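Local coordinates for 432aa long hypothetical deoxyribodipyrimidine photolyase (PDB 2E0I), which probably repairs cyclobutane pyrimidine dimers in DNA with light, using one FAD for repair and a second thought to harvest light, at residues D390-P393 with S394-H397; P410-W414 with L415-N419; G305-N308 with G309-M313; V315-L319 with V320-F324; F49-S52 with F53-S57. One frame throughout, in Å; residues are numbered along the deposited sequence.

Interaction 1: residues D390-P393 with S394-H397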
# COMPACT_ATOMS: atom_id res chain seq x y z
N ASP A 390 12.13 30.72 -0.56
CA ASP A 390 11.83 32.15 -0.45
C ASP A 390 11.34 32.81 -1.72
O ASP A 390 11.03 34.00 -1.72
CB ASP A 390 13.06 32.89 0.08
CG ASP A 390 13.51 32.36 1.43
OD1 ASP A 390 14.11 31.26 1.46
OD2 ASP A 390 13.26 33.03 2.46
N VAL A 391 11.27 32.05 -2.81
CA VAL A 391 10.78 32.59 -4.07
C VAL A 391 9.27 32.79 -3.90
O VAL A 391 8.57 31.91 -3.42
CB VAL A 391 11.04 31.60 -5.23
CG1 VAL A 391 10.58 32.21 -6.55
CG2 VAL A 391 12.51 31.24 -5.29
N PRO A 392 8.76 33.97 -4.28
CA PRO A 392 7.31 34.18 -4.14
C PRO A 392 6.53 33.26 -5.07
O PRO A 392 6.95 33.01 -6.20
CB PRO A 392 7.15 35.66 -4.49
CG PRO A 392 8.25 35.88 -5.49
CD PRO A 392 9.41 35.15 -4.87
N PRO A 393 5.39 32.75 -4.59
CA PRO A 393 4.52 31.84 -5.34
C PRO A 393 4.34 32.21 -6.80
O PRO A 393 4.54 31.38 -7.69
CB PRO A 393 3.20 31.87 -4.55
CG PRO A 393 3.26 33.17 -3.83
CD PRO A 393 4.69 33.23 -3.39
N SER A 394 3.97 33.46 -7.05
CA SER A 394 3.76 33.94 -8.42
C SER A 394 4.86 33.45 -9.37
O SER A 394 4.58 32.94 -10.45
CB SER A 394 3.72 35.46 -8.41
OG SER A 394 3.59 35.98 -9.72
N ILE A 395 6.11 33.61 -8.95
CA ILE A 395 7.25 33.20 -9.75
C ILE A 395 7.34 31.68 -9.84
O ILE A 395 7.49 31.14 -10.93
CB ILE A 395 8.56 33.75 -9.14
CG1 ILE A 395 8.52 35.28 -9.17
CG2 ILE A 395 9.77 33.20 -9.91
CD1 ILE A 395 9.73 35.95 -8.55
N ILE A 396 7.25 31.00 -8.70
CA ILE A 396 7.32 29.55 -8.66
C ILE A 396 6.38 28.91 -9.68
O ILE A 396 6.74 27.94 -10.34
CB ILE A 396 6.99 29.01 -7.25
CG1 ILE A 396 8.12 29.36 -6.29
CG2 ILE A 396 6.79 27.50 -7.29
CD1 ILE A 396 7.86 28.94 -4.87
N HIS A 397 5.17 29.46 -9.82
CA HIS A 397 4.19 28.95 -10.76
C HIS A 397 4.55 29.25 -12.21
O HIS A 397 3.83 28.86 -13.14
CB HIS A 397 2.81 29.52 -10.47
CG HIS A 397 2.23 29.06 -9.17
ND1 HIS A 397 2.23 27.74 -8.78
CD2 HIS A 397 1.64 29.75 -8.17
CE1 HIS A 397 1.66 27.64 -7.59
NE2 HIS A 397 1.30 28.84 -7.20

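Interaction 2: residues P410-W414 with L415-N419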
# COMPACT_ATOMS: atom_id res chain seq x y z
N PRO A 410 13.24 23.30 -15.93
CA PRO A 410 12.60 22.13 -16.53
C PRO A 410 13.53 21.26 -17.37
O PRO A 410 14.18 21.75 -18.28
CB PRO A 410 11.44 22.73 -17.34
CG PRO A 410 11.73 24.23 -17.36
CD PRO A 410 12.38 24.48 -16.04
N ILE A 411 13.62 19.97 -17.04
CA ILE A 411 14.49 19.06 -17.77
C ILE A 411 13.91 18.59 -19.10
O ILE A 411 14.53 17.81 -19.80
CB ILE A 411 14.85 17.80 -16.94
CG1 ILE A 411 13.59 16.99 -16.63
CG2 ILE A 411 15.57 18.22 -15.66
CD1 ILE A 411 13.86 15.58 -16.15
N VAL A 412 12.70 19.06 -19.42
CA VAL A 412 12.02 18.72 -20.67
C VAL A 412 10.76 19.57 -20.77
O VAL A 412 10.30 20.11 -19.77
CB VAL A 412 11.55 17.23 -20.72
CG1 VAL A 412 12.71 16.30 -21.02
CG2 VAL A 412 10.91 16.86 -19.42
N ASN A 413 10.21 19.70 -21.98
CA ASN A 413 8.96 20.43 -22.17
C ASN A 413 7.88 19.35 -22.15
O ASN A 413 7.81 18.54 -23.07
CB ASN A 413 8.92 21.14 -23.52
CG ASN A 413 7.50 21.65 -23.88
OD1 ASN A 413 7.16 21.81 -25.06
ND2 ASN A 413 6.69 21.90 -22.85
N TRP A 414 7.05 19.35 -21.12
CA TRP A 414 6.02 18.33 -21.01
C TRP A 414 5.09 18.23 -22.23
O TRP A 414 4.78 17.13 -22.68
CB TRP A 414 5.18 18.56 -19.75
CG TRP A 414 4.22 19.68 -19.88
CD1 TRP A 414 4.50 21.02 -19.79
CD2 TRP A 414 2.83 19.58 -20.20
NE1 TRP A 414 3.37 21.75 -20.03
CE2 TRP A 414 2.33 20.90 -20.29
CE3 TRP A 414 1.96 18.51 -20.42
CZ2 TRP A 414 0.99 21.17 -20.59
CZ3 TRP A 414 0.64 18.77 -20.72
CH2 TRP A 414 0.16 20.10 -20.80
N LEU A 415 4.65 19.36 -22.76
CA LEU A 415 3.74 19.35 -23.89
C LEU A 415 4.24 18.56 -25.10
O LEU A 415 3.52 17.70 -25.61
CB LEU A 415 3.39 20.78 -24.30
CG LEU A 415 2.06 20.99 -25.04
CD1 LEU A 415 2.16 20.46 -26.45
CD2 LEU A 415 0.93 20.29 -24.29
N GLU A 416 5.45 18.83 -25.56
CA GLU A 416 6.00 18.11 -26.70
C GLU A 416 6.12 16.62 -26.39
O GLU A 416 5.75 15.77 -27.20
CB GLU A 416 7.39 18.62 -27.06
CG GLU A 416 7.46 20.09 -27.45
CD GLU A 416 8.91 20.55 -27.66
OE1 GLU A 416 9.73 20.42 -26.72
OE2 GLU A 416 9.22 21.06 -28.77
N ARG A 417 6.64 16.32 -25.20
CA ARG A 417 6.81 14.94 -24.76
C ARG A 417 5.48 14.18 -24.74
O ARG A 417 5.35 13.13 -25.36
CB ARG A 417 7.43 14.90 -23.36
CG ARG A 417 8.76 15.62 -23.19
CD ARG A 417 9.91 14.90 -23.84
NE ARG A 417 10.03 13.52 -23.39
CZ ARG A 417 11.16 12.82 -23.42
NH1 ARG A 417 12.28 13.37 -23.88
NH2 ARG A 417 11.18 11.56 -23.00
N VAL A 418 4.50 14.72 -24.02
CA VAL A 418 3.19 14.08 -23.91
C VAL A 418 2.61 13.75 -25.27
O VAL A 418 1.98 12.71 -25.44
CB VAL A 418 2.17 14.96 -23.15
CG1 VAL A 418 0.84 14.24 -23.06
CG2 VAL A 418 2.67 15.26 -21.75
N ASN A 419 2.81 14.64 -26.24
CA ASN A 419 2.31 14.40 -27.59
C ASN A 419 3.04 13.24 -28.23
O ASN A 419 2.42 12.39 -28.88
CB ASN A 419 2.47 15.65 -28.45
CG ASN A 419 1.48 16.73 -28.09
OD1 ASN A 419 0.27 16.50 -28.07
ND2 ASN A 419 1.98 17.93 -27.81

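Interaction 3: residues G305-N308 with G309-M313. With FAD (flavin-adenine dinucleotide), chain E.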
# COMPACT_ATOMS: atom_id res chain seq x y z
N GLY A 305 7.93 8.88 3.09
CA GLY A 305 7.36 7.61 2.69
C GLY A 305 5.87 7.72 2.43
O GLY A 305 5.15 6.72 2.37
N TYR A 306 5.40 8.95 2.28
CA TYR A 306 3.99 9.22 2.04
C TYR A 306 3.76 10.49 1.20
O TYR A 306 4.58 11.40 1.22
CB TYR A 306 3.26 9.37 3.39
CG TYR A 306 1.84 9.86 3.27
CD1 TYR A 306 0.77 8.95 3.16
CD2 TYR A 306 1.55 11.22 3.15
CE1 TYR A 306 -0.54 9.39 2.93
CE2 TYR A 306 0.25 11.67 2.92
CZ TYR A 306 -0.78 10.76 2.80
OH TYR A 306 -2.05 11.22 2.52
N ILE A 307 2.66 10.51 0.46
CA ILE A 307 2.23 11.65 -0.35
C ILE A 307 0.77 11.38 -0.66
O ILE A 307 0.39 10.23 -0.88
CB ILE A 307 3.00 11.81 -1.68
CG1 ILE A 307 3.18 10.47 -2.38
CG2 ILE A 307 4.33 12.48 -1.42
CD1 ILE A 307 3.84 10.58 -3.74
N ASN A 308 -0.06 12.41 -0.67
CA ASN A 308 -1.48 12.20 -0.94
C ASN A 308 -1.75 11.74 -2.38
O ASN A 308 -0.89 11.85 -3.26
CB ASN A 308 -2.31 13.45 -0.60
CG ASN A 308 -2.30 14.50 -1.70
OD1 ASN A 308 -1.52 14.45 -2.67
ND2 ASN A 308 -3.18 15.48 -1.55
N GLY A 309 -2.95 11.21 -2.62
CA GLY A 309 -3.30 10.69 -3.93
C GLY A 309 -3.15 11.65 -5.09
O GLY A 309 -2.88 11.23 -6.21
N ARG A 310 -3.31 12.93 -4.83
CA ARG A 310 -3.20 13.90 -5.89
C ARG A 310 -1.77 13.99 -6.38
O ARG A 310 -1.52 13.90 -7.57
CB ARG A 310 -3.63 15.28 -5.41
CG ARG A 310 -3.87 16.19 -6.57
CD ARG A 310 -5.00 15.61 -7.34
NE ARG A 310 -5.21 16.22 -8.63
CZ ARG A 310 -6.32 16.06 -9.33
NH1 ARG A 310 -7.30 15.31 -8.84
NH2 ARG A 310 -6.46 16.62 -10.51
N VAL A 311 -0.84 14.20 -5.45
CA VAL A 311 0.56 14.32 -5.80
C VAL A 311 1.05 12.99 -6.35
O VAL A 311 1.83 12.95 -7.30
CB VAL A 311 1.40 14.71 -4.57
CG1 VAL A 311 2.89 14.57 -4.86
CG2 VAL A 311 1.10 16.15 -4.18
N ARG A 312 0.57 11.91 -5.75
CA ARG A 312 0.93 10.56 -6.16
C ARG A 312 0.73 10.37 -7.66
O ARG A 312 1.64 9.93 -8.35
CB ARG A 312 0.08 9.55 -5.41
CG ARG A 312 0.85 8.45 -4.73
CD ARG A 312 0.45 8.35 -3.27
NE ARG A 312 0.47 6.98 -2.78
CZ ARG A 312 0.35 6.63 -1.50
NH1 ARG A 312 0.19 7.55 -0.56
NH2 ARG A 312 0.38 5.34 -1.16
N MET A 313 -0.44 10.71 -8.18
CA MET A 313 -0.65 10.51 -9.60
C MET A 313 -0.01 11.55 -10.50
O MET A 313 0.27 11.27 -11.67
CB MET A 313 -2.14 10.37 -9.92
CG MET A 313 -2.98 11.61 -9.83
SD MET A 313 -4.69 11.21 -10.32
CE MET A 313 -5.28 10.32 -8.79
PA FAD E . -7.07 9.73 1.73
O1A FAD E . -7.19 10.35 3.07
O2A FAD E . -7.72 10.24 0.50
O5B FAD E . -8.07 8.51 2.05
C5B FAD E . -8.78 7.84 1.01
C4B FAD E . -8.74 6.32 1.24
O4B FAD E . -9.44 5.61 0.21
C3B FAD E . -7.29 5.84 1.21
O3B FAD E . -6.79 5.79 2.56
C2B FAD E . -7.47 4.42 0.71
O2B FAD E . -7.99 3.60 1.75
C1B FAD E . -8.54 4.65 -0.36
N9A FAD E . -7.96 5.20 -1.61
C8A FAD E . -7.91 6.48 -1.97
N7A FAD E . -7.40 6.58 -3.20
C5A FAD E . -7.11 5.36 -3.62
C6A FAD E . -6.57 4.82 -4.79
N6A FAD E . -6.23 5.61 -5.81
N1A FAD E . -6.40 3.49 -4.88
C2A FAD E . -6.74 2.68 -3.89
N3A FAD E . -7.26 3.16 -2.77
C4A FAD E . -7.46 4.47 -2.61
N1 FAD E . -2.34 3.24 -1.79
C2 FAD E . -1.82 2.24 -0.95
O2 FAD E . -2.37 1.97 0.12
N3 FAD E . -0.63 1.59 -1.30
C4 FAD E . 0.03 1.94 -2.48
O4 FAD E . 1.04 1.32 -2.82
C4X FAD E . -0.49 2.94 -3.30
N5 FAD E . 0.23 3.33 -4.44
C5X FAD E . -0.28 4.32 -5.28
C6 FAD E . 0.44 4.69 -6.41
C7 FAD E . -0.07 5.65 -7.28
C7M FAD E . 0.73 6.01 -8.53
C8 FAD E . -1.30 6.24 -7.02
C8M FAD E . -1.91 7.27 -7.97
C9 FAD E . -2.02 5.86 -5.88
C9A FAD E . -1.52 4.90 -5.01
N10 FAD E . -2.24 4.50 -3.87
C10 FAD E . -1.67 3.59 -2.97
C1' FAD E . -3.59 5.07 -3.60
C2' FAD E . -3.68 6.33 -2.75
O2' FAD E . -2.84 7.36 -3.28
C3' FAD E . -3.34 6.08 -1.28
O3' FAD E . -4.15 5.01 -0.78
C4' FAD E . -3.59 7.32 -0.42
O4' FAD E . -2.82 8.42 -0.92
C5' FAD E . -3.21 7.07 1.04
O5' FAD E . -3.34 8.26 1.82
P FAD E . -4.68 8.56 2.67
O1P FAD E . -4.99 7.36 3.47
O2P FAD E . -4.46 9.84 3.39
O3P FAD E . -5.81 8.75 1.54

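Interaction 4: residues V315-L319 with V320-F324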
# COMPACT_ATOMS: atom_id res chain seq x y z
N VAL A 315 2.89 12.77 -10.00
CA VAL A 315 4.25 12.27 -10.04
C VAL A 315 4.34 11.06 -10.97
O VAL A 315 5.25 10.95 -11.78
CB VAL A 315 4.71 11.94 -8.60
CG1 VAL A 315 5.53 10.66 -8.57
CG2 VAL A 315 5.51 13.11 -8.04
N ALA A 316 3.38 10.16 -10.85
CA ALA A 316 3.35 8.96 -11.66
C ALA A 316 3.12 9.34 -13.13
O ALA A 316 3.72 8.76 -14.03
CB ALA A 316 2.26 8.02 -11.16
N PHE A 317 2.25 10.31 -13.35
CA PHE A 317 1.94 10.77 -14.70
C PHE A 317 3.22 11.27 -15.36
O PHE A 317 3.59 10.83 -16.44
CB PHE A 317 0.91 11.91 -14.64
CG PHE A 317 0.80 12.70 -15.92
CD1 PHE A 317 0.08 12.20 -17.01
CD2 PHE A 317 1.43 13.95 -16.05
CE1 PHE A 317 -0.02 12.94 -18.21
CE2 PHE A 317 1.34 14.69 -17.24
CZ PHE A 317 0.61 14.18 -18.33
N PHE A 318 3.90 12.19 -14.68
CA PHE A 318 5.12 12.79 -15.16
C PHE A 318 6.20 11.79 -15.56
O PHE A 318 6.90 11.97 -16.58
CB PHE A 318 5.68 13.74 -14.10
CG PHE A 318 6.74 14.66 -14.61
CD1 PHE A 318 6.39 15.86 -15.23
CD2 PHE A 318 8.09 14.33 -14.50
CE1 PHE A 318 7.37 16.70 -15.73
CE2 PHE A 318 9.07 15.17 -15.00
CZ PHE A 318 8.72 16.35 -15.61
N LEU A 319 6.37 10.73 -14.78
CA LEU A 319 7.39 9.75 -15.11
C LEU A 319 7.03 8.93 -16.35
O LEU A 319 7.89 8.64 -17.18
CB LEU A 319 7.63 8.80 -13.94
CG LEU A 319 8.61 7.66 -14.23
CD1 LEU A 319 10.02 8.23 -14.36
CD2 LEU A 319 8.55 6.61 -13.13
N VAL A 320 5.77 8.58 -16.48
CA VAL A 320 5.38 7.75 -17.60
C VAL A 320 5.07 8.49 -18.89
O VAL A 320 5.64 8.19 -19.93
CB VAL A 320 4.17 6.88 -17.22
CG1 VAL A 320 3.82 5.97 -18.38
CG2 VAL A 320 4.48 6.06 -15.98
N LYS A 321 4.17 9.46 -18.81
CA LYS A 321 3.75 10.21 -19.99
C LYS A 321 4.54 11.46 -20.35
O LYS A 321 4.21 12.13 -21.31
CB LYS A 321 2.26 10.53 -19.88
CG LYS A 321 1.42 9.27 -20.00
CD LYS A 321 -0.06 9.53 -19.87
CE LYS A 321 -0.85 8.23 -20.01
NZ LYS A 321 -2.31 8.42 -19.79
N VAL A 322 5.58 11.77 -19.60
CA VAL A 322 6.38 12.95 -19.91
C VAL A 322 7.85 12.58 -20.04
O VAL A 322 8.49 12.98 -20.99
CB VAL A 322 6.19 14.06 -18.84
CG1 VAL A 322 7.16 15.20 -19.07
CG2 VAL A 322 4.76 14.60 -18.92
N LEU A 323 8.38 11.81 -19.10
CA LEU A 323 9.79 11.42 -19.18
C LEU A 323 9.88 10.12 -19.95
O LEU A 323 10.96 9.60 -20.20
CB LEU A 323 10.39 11.25 -17.77
CG LEU A 323 10.42 12.47 -16.85
CD1 LEU A 323 11.03 12.09 -15.53
CD2 LEU A 323 11.22 13.59 -17.49
N PHE A 324 8.71 9.61 -20.32
CA PHE A 324 8.57 8.37 -21.08
C PHE A 324 9.40 7.20 -20.50
O PHE A 324 10.20 6.55 -21.21
CB PHE A 324 8.93 8.65 -22.55
CG PHE A 324 8.43 7.61 -23.51
CD1 PHE A 324 7.18 7.01 -23.33
CD2 PHE A 324 9.19 7.24 -24.62
CE1 PHE A 324 6.71 6.06 -24.24
CE2 PHE A 324 8.73 6.29 -25.54
CZ PHE A 324 7.49 5.70 -25.35

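Interaction 5: residues F49-S52 with F53-S57. With FAD (flavin-adenine dinucleotide), chain F.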
# COMPACT_ATOMS: atom_id res chain seq x y z
N PHE A 49 10.55 2.27 5.25
CA PHE A 49 9.49 2.92 6.00
C PHE A 49 8.35 1.95 6.32
O PHE A 49 7.88 1.88 7.45
CB PHE A 49 8.93 4.13 5.24
CG PHE A 49 9.87 5.29 5.16
CD1 PHE A 49 10.48 5.79 6.30
CD2 PHE A 49 10.11 5.93 3.94
CE1 PHE A 49 11.31 6.91 6.23
CE2 PHE A 49 10.94 7.05 3.86
CZ PHE A 49 11.54 7.54 5.01
N ALA A 50 7.91 1.20 5.31
CA ALA A 50 6.83 0.23 5.51
C ALA A 50 7.20 -0.79 6.57
O ALA A 50 6.39 -1.16 7.42
CB ALA A 50 6.54 -0.48 4.21
N VAL A 51 8.45 -1.26 6.53
CA VAL A 51 8.93 -2.25 7.47
C VAL A 51 8.91 -1.73 8.90
O VAL A 51 8.48 -2.45 9.82
CB VAL A 51 10.34 -2.71 7.07
CG1 VAL A 51 10.90 -3.65 8.11
CG2 VAL A 51 10.27 -3.43 5.74
N SER A 52 9.35 -0.50 9.10
CA SER A 52 9.36 0.08 10.44
C SER A 52 7.95 0.15 10.99
O SER A 52 7.69 -0.16 12.16
CB SER A 52 9.96 1.47 10.40
OG SER A 52 11.28 1.40 9.92
N PHE A 53 7.03 0.58 10.13
CA PHE A 53 5.63 0.69 10.51
C PHE A 53 5.09 -0.67 10.92
O PHE A 53 4.37 -0.79 11.91
CB PHE A 53 4.82 1.23 9.34
CG PHE A 53 3.40 1.55 9.69
CD1 PHE A 53 2.48 0.54 9.88
CD2 PHE A 53 2.98 2.87 9.82
CE1 PHE A 53 1.16 0.84 10.19
CE2 PHE A 53 1.66 3.17 10.13
CZ PHE A 53 0.75 2.15 10.31
N MET A 54 5.44 -1.70 10.16
CA MET A 54 4.99 -3.05 10.47
C MET A 54 5.59 -3.51 11.82
O MET A 54 4.88 -4.02 12.69
CB MET A 54 5.41 -3.98 9.34
CG MET A 54 4.99 -5.40 9.52
SD MET A 54 5.68 -6.37 8.17
CE MET A 54 7.30 -6.74 8.84
N ILE A 55 6.90 -3.35 11.98
CA ILE A 55 7.56 -3.72 13.23
C ILE A 55 6.91 -2.97 14.41
O ILE A 55 6.58 -3.56 15.44
CB ILE A 55 9.07 -3.36 13.19
CG1 ILE A 55 9.72 -3.87 11.91
CG2 ILE A 55 9.77 -3.96 14.41
CD1 ILE A 55 9.89 -5.37 11.86
N ASN A 56 6.73 -1.66 14.28
CA ASN A 56 6.10 -0.91 15.36
C ASN A 56 4.70 -1.46 15.64
O ASN A 56 4.30 -1.62 16.80
CB ASN A 56 6.01 0.57 15.01
CG ASN A 56 7.33 1.29 15.19
OD1 ASN A 56 8.11 0.95 16.08
ND2 ASN A 56 7.58 2.29 14.35
N SER A 57 3.94 -1.75 14.58
CA SER A 57 2.61 -2.30 14.76
C SER A 57 2.70 -3.67 15.41
O SER A 57 1.84 -4.04 16.20
CB SER A 57 1.91 -2.39 13.41
OG SER A 57 1.83 -1.10 12.82
PA FAD F . 5.47 -8.46 -0.15
O1A FAD F . 5.05 -7.29 -0.95
O2A FAD F . 6.47 -8.43 0.94
O5B FAD F . 6.39 -9.13 -1.28
C5B FAD F . 6.84 -10.49 -1.14
C4B FAD F . 7.60 -10.96 -2.39
O4B FAD F . 6.95 -10.39 -3.55
C3B FAD F . 9.03 -10.44 -2.41
O3B FAD F . 9.83 -11.29 -3.25
C2B FAD F . 8.84 -9.08 -3.07
O2B FAD F . 10.07 -8.65 -3.66
C1B FAD F . 7.86 -9.47 -4.18
N9A FAD F . 7.15 -8.29 -4.73
C8A FAD F . 6.49 -7.38 -4.02
N7A FAD F . 5.93 -6.49 -4.84
C5A FAD F . 6.23 -6.84 -6.09
C6A FAD F . 5.92 -6.33 -7.34
N6A FAD F . 5.20 -5.22 -7.46
N1A FAD F . 6.39 -6.96 -8.43
C2A FAD F . 7.14 -8.04 -8.33
N3A FAD F . 7.45 -8.55 -7.15
C4A FAD F . 7.02 -7.98 -6.02
N1 FAD F . 4.48 -10.54 6.38
C2 FAD F . 4.97 -11.65 7.08
O2 FAD F . 4.21 -12.54 7.43
N3 FAD F . 6.34 -11.76 7.34
C4 FAD F . 7.22 -10.76 6.88
O4 FAD F . 8.43 -10.86 7.11
C4X FAD F . 6.74 -9.67 6.17
N5 FAD F . 7.62 -8.71 5.65
C5X FAD F . 7.13 -7.63 4.91
C6 FAD F . 8.02 -6.73 4.33
C7 FAD F . 7.55 -5.70 3.51
C7M FAD F . 8.56 -4.74 2.88
C8 FAD F . 6.19 -5.57 3.29
C8M FAD F . 5.64 -4.46 2.40
C9 FAD F . 5.30 -6.47 3.88
C9A FAD F . 5.76 -7.50 4.69
N10 FAD F . 4.88 -8.44 5.25
C10 FAD F . 5.37 -9.56 5.92
C1' FAD F . 3.41 -8.30 5.06
C2' FAD F . 2.93 -8.84 3.71
O2' FAD F . 2.19 -7.83 3.02
C3' FAD F . 2.07 -10.09 3.91
O3' FAD F . 2.86 -11.13 4.50
C4' FAD F . 1.49 -10.58 2.58
O4' FAD F . 0.52 -11.60 2.84
C5' FAD F . 2.59 -11.13 1.68
O5' FAD F . 2.30 -10.89 0.30
P FAD F . 2.87 -9.56 -0.42
O1P FAD F . 2.62 -9.71 -1.87
O2P FAD F . 2.34 -8.36 0.26
O3P FAD F . 4.45 -9.71 -0.16

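Interaction 1: residues D390-P393 with S394-H397
Val-391 and Ile-395 meet through branch carbons, CG1 of the valine lying 3.6 Å from CG2 of the isoleucine, and the two side chains cross at about a right angle. A first torsion of -177° swings Val-391 CG1 opposite the amide nitrogen, where it also meets Ile-396, whose CG1 sits 3.8 Å from that same methyl. Next door, the ring of Pro-392 offers CG to the end of Ile-395, 3.4 Å from its CD1. Were Ile-396 an alanine, Val-391 would lose its inner apolar neighbour and a gap toward Leu-388 would probably open. The backbone fixes these positions. Pro-392 occupies the N-cap, and its O accepts from Ile-396 N at 3.2 Å in a nearly straight bond, with a weak second bond from Ile-395 N. One residue on, Pro-393 O takes the amide of His-397 at 2.9 Å (N to O). The imidazole of His-397 is held by outside partners, NE2 by Pro-376 O and ND1 by Gln-371, which also bonds Ile-396 O. This short helix, 393-396, follows helix 379-384, whose Lys-382 bonds Val-391 O, and through Gln-371 it is tied to helix 367-374.

Interaction 2: residues P410-W414 with L415-N419
Leu-415 lies over one face of the Trp-414 indole, its CD2 3.9 Å from the centroid of the six-membered ring in a CH-pi contact. The nearest ring atom is CH2, so the methyl touches the far end of the indole. Leu-415 CB stands above the same ring system. Trp-414 CG occupies the rotamer between backbone N and carbonyl carbon (chi1 76°), which turns the indole back across the first turn of its own helix. Val-418 approaches differently: its CG2 comes to the edge of the indole, 3.6 Å from CE3, near the ring plane. Face and edge are thus taken by residues one and four positions further on. Beyond them, Trp-414 also meets the ring of Trp-368, the planes at about 60°. Val-412 and Arg-417 stand roughly perpendicular, with CB of the valine 4.1 Å from CG of the arginine; the bent arginine chain carries its guanidinium on to a salt bridge with Glu-275. Two straight backbone bonds begin the helix, Arg-417 N to Asn-413 O at 3.3 Å and Val-418 N to Trp-414 O at 2.8 Å. Tyr-291 OH bonds both Val-412 O and Trp-414 N, fixing the chain just ahead of them. This is a helix N-terminus, with Asn-413 at the N-cap and a tryptophan in the first turn; it starts helix 414-427, the last in the flavin-binding part of this photolyase.

Interaction 3: residues G305-N308 with G309-M313
Arg-312 NH1 donates to Ile-307 O at 2.7 Å, with the oxygen almost in the guanidinium plane and the bond lying in the plane of the carbonyl. At the head of the helix, Asn-308 OD1 accepts from Val-311 N at 2.9 Å (N-H...O 176°), the donor somewhat tilted from the amide plane. This is a side-chain N-cap, and it depends on CG standing between backbone N and carbonyl carbon (chi1 82°). The backbone O of Asn-308 meanwhile takes Arg-312 N, also 2.9 Å away. Another polar tie leads to the cofactor: Tyr-306 OH donates to phosphate oxygen O2P of the FAD at 2.9 Å. Arg-312 NH2 forms a salt bridge with Asp-340 and approaches the flavin near C10 and C4X, while the ribityl O2' lies over one face of the guanidinium. The carbonyl of Ile-307 and the carboxylate of Asp-340 therefore probably hold this flat group in its rotation beside the flavin. The aromatic ring of Tyr-306 is nearly perpendicular to the guanidinium. Apolar packing follows, Ile-307 CG1 lying against Arg-312 CD at 3.6 Å and Ile-307 CB facing Val-311 CG1. Met-313 CB adds a contact with the flavin methyl C8M. A capped helix start whose first turn carries an arginine, paired with aspartate, beside the isoalloxazine belongs to the FAD site of the photolyase family.

Interaction 4: residues V315-L319 with V320-F324
Val-320 meets the preceding turn mainly through its backbone, its N donating to Ala-316 O at 3.2 Å as in a regular alpha-helix. Lys-321 continues the pattern with a 2.8 Å bond from its N to Phe-317 O. The aliphatic part of this lysine crosses the Phe-317 side chain at about a right angle, CB 3.7 Å from CE1. Its extended chain carries NZ on to Ser-355 OG and Arg-363 O, and it forms a cation-pi pair with Phe-362. At Val-322 the helix widens: its N reaches Phe-318 O only weakly, and the firmer bond to that oxygen comes from the next residue. Both branches of Val-322 meet aromatic rings. CG1, placed trans to the amide nitrogen (chi1 172°), lies over one face of Phe-318, 4.0 Å from the ring centroid in a CH-pi contact, and CG2 approaches Phe-317 CE2 at 3.8 Å. Leu-323 N completes the pi-type turn, donating to Phe-318 O at 2.9 Å. Its side chain packs against the same ring, CG lying 3.5 Å from CE2, and CD1 touches Leu-319 CD1 lightly. Phe-324 then leaves the helical conformation with positive phi, and its CB sets off away from residues 315-319. All of this is buried at the C-terminal end of helix 309-322. Helix 343-353 packs on Ala-316, Leu-319 and Val-320, helix 278-286 on Leu-319 and Leu-323, and helix 414-427 on Val-322 and Phe-324.

Interaction 5: residues F49-S52 with F53-S57
Val-51, its first torsion close to fully extended (chi1 175°), lies side by side with Ile-55 one helical turn on, although the exact place of Ile-55 CG1 is uncertain. The same rotation sends the other branch toward the cofactor, Val-51 CG2 lying 3.6 Å from the flavin methyl C7M of the FAD. Met-54 runs straight through its first two torsions and bends at the third (chi3 85°), which sets SD 3.7 Å from C9A and keeps the terminal methyl by the flavin, CE 3.8 Å from N5. With an alanine at Met-54 the thioether would be gone from beside the isoalloxazine, and the ring would probably have more freedom to shift. Regular i to i+4 backbone bonds carry these side chains, among them Met-54 N to Ala-50 O at 2.9 Å and Asn-56 N to Ser-52 O at 2.8 Å. Phe-53 O is gripped by two donors from opposite faces of its plane, the backbone N of Ser-57 and its hydroxyl, with OG to O at 2.7 Å. On a different side of the helix, Ser-52 OG bonds Ile-180 O and Glu-48 O, and the Asn-56 amide bonds Glu-181 and Lys-178. Phe-53 meets the ring of His-219 edge to face and packs on Phe-185. Helix 48-66, near its N-terminal end, is thereby placed between the second FAD, the 178-188 loop region and helix 217-221, which carries His-219.

How the interactions relate
Interactions 3 and 4 are successive parts of helix 309-322, with centres about 14 Å apart: the capped start reaches the U-shaped FAD directly, and the wider turn ends the same helix, with Ala-316 still touching that flavin. Interaction 2 packs on that C-terminal end, its centre about 10 Å from interaction 4; Ile-411 CD1 lies 3.6 Å from Leu-323 CD2, and Arg-417 NE bonds Val-322 O weakly. Interaction 5 lines the second FAD, probably the light-harvesting one, yet touches interaction 3 where Phe-49 CD2 lies 3.5 Å from Gly-305 CA, so that the elements carrying the two flavin sites pack on each other there. Interaction 1 is peripheral, its nearest atoms about 9 Å from interaction 2.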